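PDB 2RCC: ribonucleoside-diphosphate reductase subunit beta, which probably serves as the iron-binding, radical-bearing small subunit of a class I ribonucleotide reductase, which makes deoxyribonucleotides for DNA synthesis. Local coordinates for residues A[83-88]-A[188-193]; A[38-43]-A[224-229]; A[55-60]-A[213-218]. All coordinates share one frame; numbering follows the deposited sequence. Where two conformers were deposited one is given.

Contact 1: A[83-88]-A[188-193]; sequences GLLAFL and LNFYSG
Three leucines of segment 83-88, Leu84, Leu85 and Leu88, receive the single ring of Phe190 in the all-helical, ferritin-like fold of this subunit. Phe190 stands at the N-cap of helix 191-202, inside a type II beta turn from Leu188 to Tyr191, and its positive phi of 64° is that of the third residue of such a turn. Leu84 comes first: its side chain lies roughly perpendicular to that of Phe190, and CD2 is 3.6 Å from Phe190 CE1. The Leu84 side chain also packs on Leu152, Trp146 and Trp264, from three other helices. Leu85 runs antiparallel alongside Phe190 and sets CD2 over one face of the ring, a CH-pi contact 4.3 Å from the Phe190 centroid and displaced toward the rim. The same side chain is about 4 Å from that of Tyr126, so this packing lies beside the probable radical tyrosine. Arg155 adds a cation-pi contact to Phe190, while Glu261 accepts a hydrogen bond from the Phe190 backbone N. Leu88 meets the ring head-on in direction but obliquely to its plane: its CD1 approaches Phe190 CE2 to 3.3 Å and CZ to 3.4 Å, a tight fit for carbon against carbon.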
# COMPACT_ATOMS: atom_id res chain seq x y z
N GLY A 83 18.99 -7.35 14.56
CA GLY A 83 18.04 -8.21 15.27
C GLY A 83 16.82 -7.44 15.78
O GLY A 83 15.69 -7.88 15.59
N LEU A 84 17.04 -6.28 16.40
CA LEU A 84 15.97 -5.43 16.90
C LEU A 84 15.12 -4.91 15.75
O LEU A 84 13.88 -4.96 15.82
CB LEU A 84 16.52 -4.21 17.66
CG LEU A 84 15.45 -3.30 18.29
CD1 LEU A 84 14.48 -4.08 19.18
CD2 LEU A 84 16.10 -2.20 19.03
N LEU A 85 15.78 -4.39 14.71
CA LEU A 85 15.09 -3.91 13.51
C LEU A 85 14.22 -5.00 12.87
O LEU A 85 13.09 -4.73 12.48
CB LEU A 85 16.09 -3.32 12.50
CG LEU A 85 16.72 -1.99 12.94
CD1 LEU A 85 17.90 -1.62 12.04
CD2 LEU A 85 15.70 -0.88 12.96
N ALA A 86 14.75 -6.23 12.79
CA ALA A 86 14.00 -7.37 12.29
C ALA A 86 12.87 -7.76 13.25
O ALA A 86 11.78 -8.09 12.80
CB ALA A 86 14.92 -8.55 12.05
N PHE A 87 13.12 -7.68 14.56
CA PHE A 87 12.15 -8.03 15.63
C PHE A 87 10.96 -7.10 15.76
O PHE A 87 9.90 -7.56 16.12
CB PHE A 87 12.87 -8.09 17.01
CG PHE A 87 11.96 -8.42 18.20
CD1 PHE A 87 11.68 -9.73 18.54
CD2 PHE A 87 11.39 -7.41 18.97
CE1 PHE A 87 10.85 -10.04 19.63
CE2 PHE A 87 10.55 -7.70 20.05
CZ PHE A 87 10.29 -9.02 20.38
N LEU A 88 11.14 -5.81 15.49
CA LEU A 88 10.07 -4.82 15.68
C LEU A 88 8.77 -5.05 14.89
O LEU A 88 7.73 -4.53 15.30
CB LEU A 88 10.57 -3.37 15.49
CG LEU A 88 11.42 -2.80 16.64
CD1 LEU A 88 11.93 -1.47 16.23
CD2 LEU A 88 10.69 -2.70 17.97
N LEU A 188 13.81 10.01 13.12
CA LEU A 188 14.75 10.15 14.26
C LEU A 188 15.07 8.83 14.94
O LEU A 188 16.26 8.54 15.13
CB LEU A 188 14.20 11.18 15.25
CG LEU A 188 15.01 11.54 16.52
CD1 LEU A 188 16.39 12.02 16.23
CD2 LEU A 188 14.26 12.64 17.28
N ASN A 189 14.06 8.03 15.30
CA ASN A 189 14.26 6.70 15.92
C ASN A 189 15.15 5.82 15.10
O ASN A 189 15.01 5.77 13.90
CB ASN A 189 12.94 5.96 16.16
CG ASN A 189 12.16 6.54 17.29
OD1 ASN A 189 12.47 7.65 17.73
ND2 ASN A 189 11.16 5.83 17.76
N PHE A 190 16.10 5.19 15.77
CA PHE A 190 17.12 4.33 15.15
C PHE A 190 18.09 5.01 14.20
O PHE A 190 18.92 4.33 13.65
CB PHE A 190 16.51 3.06 14.52
CG PHE A 190 15.71 2.27 15.48
CD1 PHE A 190 16.31 1.74 16.62
CD2 PHE A 190 14.35 2.06 15.28
CE1 PHE A 190 15.57 1.04 17.55
CE2 PHE A 190 13.61 1.35 16.19
CZ PHE A 190 14.21 0.84 17.33
N TYR A 191 18.10 6.34 14.10
CA TYR A 191 19.10 7.01 13.28
C TYR A 191 20.51 6.77 13.81
O TYR A 191 21.41 6.76 13.00
CB TYR A 191 18.78 8.50 13.04
CG TYR A 191 17.78 8.67 11.88
CD1 TYR A 191 16.61 7.91 11.80
CD2 TYR A 191 18.01 9.61 10.87
CE1 TYR A 191 15.69 8.07 10.73
CE2 TYR A 191 17.10 9.77 9.80
CZ TYR A 191 15.94 9.00 9.74
OH TYR A 191 15.04 9.17 8.68
N SER A 192 20.71 6.57 15.14
CA SER A 192 22.02 6.16 15.70
C SER A 192 22.45 4.82 15.16
O SER A 192 23.62 4.59 14.87
CB SER A 192 21.97 5.96 17.22
OG SER A 192 21.59 7.14 17.87
N GLY A 193 21.47 3.91 15.07
CA GLY A 193 21.69 2.58 14.58
C GLY A 193 22.02 2.56 13.12
O GLY A 193 22.91 1.86 12.71

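Contact 2: A[38-43]-A[224-229]; sequences FSWAYP and VYLFTN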
# COMPACT_ATOMS: atom_id res chain seq x y z
N PHE A 38 -3.72 18.35 -3.51
CA PHE A 38 -2.35 18.86 -3.36
C PHE A 38 -1.47 18.60 -4.56
O PHE A 38 -1.27 17.44 -5.00
CB PHE A 38 -1.72 18.20 -2.11
CG PHE A 38 -2.49 18.49 -0.86
CD1 PHE A 38 -2.56 19.79 -0.35
CD2 PHE A 38 -3.16 17.48 -0.19
CE1 PHE A 38 -3.31 20.08 0.80
CE2 PHE A 38 -3.91 17.76 0.94
CZ PHE A 38 -3.98 19.06 1.45
N SER A 39 -0.89 19.67 -5.08
CA SER A 39 -0.02 19.62 -6.26
C SER A 39 1.30 18.86 -6.03
O SER A 39 1.97 18.51 -6.98
CB SER A 39 0.23 21.02 -6.80
OG SER A 39 0.86 21.81 -5.81
N TRP A 40 1.65 18.61 -4.78
CA TRP A 40 2.81 17.80 -4.43
C TRP A 40 2.54 16.29 -4.32
O TRP A 40 3.50 15.52 -4.26
CB TRP A 40 3.44 18.27 -3.10
CG TRP A 40 2.53 18.43 -1.95
CD1 TRP A 40 2.00 19.58 -1.55
CD2 TRP A 40 2.06 17.42 -1.03
NE1 TRP A 40 1.21 19.39 -0.47
CE2 TRP A 40 1.24 18.08 -0.11
CE3 TRP A 40 2.23 16.03 -0.91
CZ2 TRP A 40 0.58 17.41 0.93
CZ3 TRP A 40 1.59 15.36 0.12
CH2 TRP A 40 0.76 16.04 1.02
N ALA A 41 1.26 15.87 -4.33
CA ALA A 41 0.95 14.44 -4.12
C ALA A 41 1.37 13.57 -5.28
O ALA A 41 1.96 12.53 -5.05
CB ALA A 41 -0.56 14.21 -3.81
N TYR A 42 1.12 13.98 -6.52
CA TYR A 42 1.45 13.14 -7.70
C TYR A 42 2.95 13.08 -7.91
O TYR A 42 3.45 11.99 -8.18
CB TYR A 42 0.69 13.54 -8.97
CG TYR A 42 0.58 12.53 -10.12
CD1 TYR A 42 0.80 11.14 -9.96
CD2 TYR A 42 0.08 12.95 -11.35
CE1 TYR A 42 0.63 10.23 -11.06
CE2 TYR A 42 -0.12 12.04 -12.42
CZ TYR A 42 0.17 10.70 -12.29
OH TYR A 42 -0.07 9.85 -13.38
N PRO A 43 3.64 14.23 -7.85
CA PRO A 43 5.10 14.17 -7.86
C PRO A 43 5.71 13.29 -6.77
O PRO A 43 6.68 12.59 -7.04
CB PRO A 43 5.50 15.63 -7.66
CG PRO A 43 4.39 16.40 -8.15
CD PRO A 43 3.18 15.64 -7.91
N VAL A 224 8.80 11.15 5.74
CA VAL A 224 8.85 12.37 6.58
C VAL A 224 8.34 13.59 5.80
O VAL A 224 7.64 14.40 6.35
CB VAL A 224 10.29 12.68 7.09
CG1 VAL A 224 10.33 14.02 7.80
CG2 VAL A 224 10.78 11.56 8.03
N TYR A 225 8.69 13.71 4.52
CA TYR A 225 8.20 14.78 3.67
C TYR A 225 6.65 14.74 3.64
O TYR A 225 6.01 15.77 3.83
CB TYR A 225 8.82 14.68 2.27
CG TYR A 225 8.27 15.61 1.23
CD1 TYR A 225 8.71 16.93 1.11
CD2 TYR A 225 7.32 15.16 0.33
CE1 TYR A 225 8.19 17.76 0.15
CE2 TYR A 225 6.80 15.98 -0.61
CZ TYR A 225 7.23 17.27 -0.71
OH TYR A 225 6.69 18.03 -1.70
N LEU A 226 6.07 13.55 3.46
CA LEU A 226 4.61 13.40 3.46
C LEU A 226 4.00 13.85 4.80
O LEU A 226 3.06 14.65 4.84
CB LEU A 226 4.22 11.95 3.19
CG LEU A 226 2.72 11.61 3.21
CD1 LEU A 226 1.93 12.46 2.26
CD2 LEU A 226 2.52 10.13 2.97
N PHE A 227 4.52 13.29 5.88
CA PHE A 227 3.99 13.64 7.21
C PHE A 227 4.14 15.11 7.59
O PHE A 227 3.24 15.69 8.20
CB PHE A 227 4.60 12.75 8.29
CG PHE A 227 4.32 11.26 8.12
CD1 PHE A 227 3.02 10.81 7.96
CD2 PHE A 227 5.36 10.32 8.23
CE1 PHE A 227 2.76 9.44 7.84
CE2 PHE A 227 5.11 8.97 8.11
CZ PHE A 227 3.82 8.53 7.90
N THR A 228 5.27 15.72 7.27
CA THR A 228 5.47 17.14 7.58
C THR A 228 4.57 18.06 6.73
O THR A 228 4.08 19.10 7.20
CB THR A 228 6.97 17.56 7.55
OG1 THR A 228 7.51 17.41 6.25
CG2 THR A 228 7.78 16.74 8.50
N ASN A 229 4.31 17.66 5.49
CA ASN A 229 3.37 18.36 4.63
C ASN A 229 1.97 18.28 5.21
O ASN A 229 1.29 19.30 5.31
CB ASN A 229 3.36 17.81 3.20
CG ASN A 229 4.49 18.35 2.31
OD1 ASN A 229 5.28 19.16 2.71
ND2 ASN A 229 4.53 17.88 1.09
O HOH W 1 6.29 16.47 -4.03
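Trp40 lays one face of its indole against Asn229 of helix 207-237, and every close pair of the contact involves the Trp40 side chain. The packing is tight here. Asn229 ND2 sits 3.3 Å from Trp40 CD2, above the middle of the ring system, and Asn229 CB makes a CH-pi contact 3.9 Å from the centroid of the six-membered ring. The amide is tilted, its plane 57° from that of the indole, so the two groups do not stack flat. Phe38 CB, of the same segment as Trp40, lies over the rim of the opposite indole face. CG of Trp40 falls between its own backbone N and carbonyl carbon (chi1 50°), the crowded position, and this sets the indole against the helix. At the indole edge, near its plane, Leu226 CD1 reaches Trp40 CZ3 at 3.6 Å. Cutting Trp40 back to an alanine is likely to strip Asn229 and Leu226 of the indole they rest on and open a gap beside helix 207-237.

The other side is looser and wetter. Tyr225 is exposed and touches Trp40 through its hydroxyl, with OH 3.5 Å from Trp40 CB; Asn229 ND2 also lies over the rim of one face of the Tyr225 ring. A water bridges the segments, donating to Trp40 O at 3.0 Å and hydrogen-bonded to Tyr225 OH at 2.8 Å. The arrangement fastens the chain leading into helix 41-50 onto the long helix 207-237, which carries the predicted iron ligands Glu220 and His223. Helix 106-133 packs against both partners, Leu108 touching Trp40 and Leu115 touching Leu226.

Contact 3: A[55-60]-A[213-218]; sequences PFEINM and INYINR
Tyr215 meets Ile58 and Glu57, in the loop between helices 41-50 and 61-66, at the CE2 corner of its ring. Ile58 CD1 lies 3.9 Å from Tyr215 CE2 and 4.1 Å from CD2, oblique to the ring, the two side chains passing alongside with opposed headings. CG1 of Ile58 is set opposite its carbonyl carbon (chi1 -68°), which brings the terminal methyl forward to the ring. Glu57, at the end of a 3-10 turn, comes head-on against Tyr215, its OE2 on the other side of the ring plane from Ile58 CD1 and 3.8 Å from Tyr215 CE2; carboxylate and ring planes are 66° apart. Its other oxygen, OE1, accepts a hydrogen bond from Thr54 N, which anchors the carboxylate to the backbone just before the turn. Trp53 meets the tyrosine ring at about 50°, and Ile58 also packs on Ser208 and Met212. The contact thus lays the loop along helix 207-237. It is small and chiefly apolar: Ile58 is buried, Tyr215 partly exposed and Glu57 exposed. Glu57 OE2 and Arg218 NH2, 6.7 Å apart, form no salt bridge, so packing against Tyr215 is likely to contribute more than charge.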
# COMPACT_ATOMS: atom_id res chain seq x y z
N PRO A 55 15.18 -6.28 -1.48
CA PRO A 55 16.46 -6.84 -1.01
C PRO A 55 17.06 -7.94 -1.88
O PRO A 55 18.24 -8.19 -1.80
CB PRO A 55 16.12 -7.36 0.38
CG PRO A 55 14.66 -7.59 0.34
CD PRO A 55 14.08 -6.53 -0.52
N PHE A 56 16.26 -8.54 -2.77
CA PHE A 56 16.73 -9.61 -3.62
C PHE A 56 17.71 -9.17 -4.70
O PHE A 56 18.35 -10.03 -5.28
CB PHE A 56 15.53 -10.38 -4.23
CG PHE A 56 14.61 -10.96 -3.18
CD1 PHE A 56 14.99 -12.08 -2.47
CD2 PHE A 56 13.41 -10.34 -2.86
CE1 PHE A 56 14.16 -12.62 -1.47
CE2 PHE A 56 12.58 -10.87 -1.86
CZ PHE A 56 12.97 -12.02 -1.17
N GLU A 57 17.83 -7.88 -4.95
CA GLU A 57 18.79 -7.34 -5.89
C GLU A 57 20.17 -7.14 -5.21
O GLU A 57 21.14 -6.84 -5.90
CB GLU A 57 18.25 -6.00 -6.47
CG GLU A 57 18.43 -4.73 -5.58
CD GLU A 57 17.58 -3.50 -6.02
OE1 GLU A 57 16.34 -3.63 -6.28
OE2 GLU A 57 18.16 -2.40 -6.06
N ILE A 58 20.27 -7.33 -3.89
CA ILE A 58 21.51 -7.10 -3.12
C ILE A 58 22.15 -8.42 -2.69
O ILE A 58 21.54 -9.22 -1.96
CB ILE A 58 21.20 -6.19 -1.93
CG1 ILE A 58 20.85 -4.79 -2.47
CG2 ILE A 58 22.40 -6.13 -0.97
CD1 ILE A 58 20.32 -3.87 -1.46
N ASN A 59 23.38 -8.66 -3.14
CA ASN A 59 24.08 -9.89 -2.83
C ASN A 59 24.85 -9.73 -1.52
O ASN A 59 25.69 -8.84 -1.41
CB ASN A 59 25.03 -10.23 -3.98
CG ASN A 59 25.66 -11.63 -3.84
OD1 ASN A 59 26.15 -12.01 -2.78
ND2 ASN A 59 25.64 -12.37 -4.93
N MSE A 60 24.61 -10.62 -0.57
CA MSE A 60 25.20 -10.55 0.77
C MSE A 60 26.46 -11.40 1.01
O MSE A 60 26.94 -11.45 2.14
CB MSE A 60 24.12 -10.90 1.80
CG MSE A 60 23.02 -9.83 1.98
SE MSE A 60 23.68 -8.29 2.83
CE MSE A 60 24.31 -9.03 4.47
N ILE A 213 20.27 -0.37 4.12
CA ILE A 213 19.94 0.64 5.14
C ILE A 213 19.72 2.01 4.49
O ILE A 213 18.79 2.74 4.85
CB ILE A 213 21.04 0.77 6.23
CG1 ILE A 213 21.16 -0.51 7.07
CG2 ILE A 213 20.77 1.94 7.17
CD1 ILE A 213 19.95 -0.85 7.94
N ASN A 214 20.58 2.37 3.55
CA ASN A 214 20.48 3.63 2.85
C ASN A 214 19.24 3.70 1.97
O ASN A 214 18.62 4.75 1.90
CB ASN A 214 21.75 3.87 2.05
CG ASN A 214 21.93 5.32 1.66
OD1 ASN A 214 22.11 5.62 0.49
ND2 ASN A 214 21.87 6.23 2.63
N TYR A 215 18.87 2.59 1.30
CA TYR A 215 17.60 2.55 0.56
C TYR A 215 16.42 2.74 1.51
O TYR A 215 15.49 3.50 1.18
CB TYR A 215 17.43 1.28 -0.23
CG TYR A 215 18.44 1.07 -1.36
CD1 TYR A 215 19.23 2.10 -1.88
CD2 TYR A 215 18.52 -0.17 -1.97
CE1 TYR A 215 20.11 1.86 -2.94
CE2 TYR A 215 19.38 -0.40 -3.02
CZ TYR A 215 20.16 0.62 -3.50
OH TYR A 215 21.01 0.38 -4.56
N ILE A 216 16.45 2.05 2.65
CA ILE A 216 15.41 2.22 3.68
C ILE A 216 15.34 3.68 4.16
O ILE A 216 14.25 4.28 4.20
CB ILE A 216 15.63 1.30 4.90
CG1 ILE A 216 15.44 -0.18 4.52
CG2 ILE A 216 14.68 1.72 6.09
CD1 ILE A 216 15.96 -1.23 5.54
N ASN A 217 16.50 4.25 4.47
CA ASN A 217 16.62 5.61 4.99
C ASN A 217 16.13 6.64 3.93
O ASN A 217 15.50 7.63 4.29
CB ASN A 217 18.08 5.83 5.45
CG ASN A 217 18.26 6.89 6.54
OD1 ASN A 217 17.32 7.39 7.16
ND2 ASN A 217 19.53 7.18 6.82
N ARG A 218 16.39 6.39 2.64
CA ARG A 218 15.91 7.23 1.52
C ARG A 218 14.36 7.21 1.46
O ARG A 218 13.71 8.24 1.31
CB ARG A 218 16.48 6.75 0.18
CG ARG A 218 15.77 7.32 -1.08
CD ARG A 218 16.42 7.03 -2.45
NE ARG A 218 16.45 5.72 -3.16
CZ ARG A 218 15.82 4.54 -2.92
NH1 ARG A 218 14.95 4.28 -1.91
NH2 ARG A 218 16.10 3.55 -3.78

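Contacts 2 and 3 use different parts of helix 207-237, their centres 24 Å apart, so N-terminal segments are held to the same long helix at two places. Between segments 213-218 and 224-229 lie Glu220 and His223, predicted iron ligands. Contact 1 joins the preceding helix 191-202 to helix 72-87; its centre is 15 Å from that of contact 3, and Tyr191 packs against Asn217 where the two touch. Contacts 1 and 2 do not touch, with nearest atoms about 5 Å apart. All three lie near the probable di-iron and radical site: Leu88 is about 6 Å from Asp89, Leu226 about 6 Å from His223 and Tyr215 about 7 Å from His122, measured between side chains.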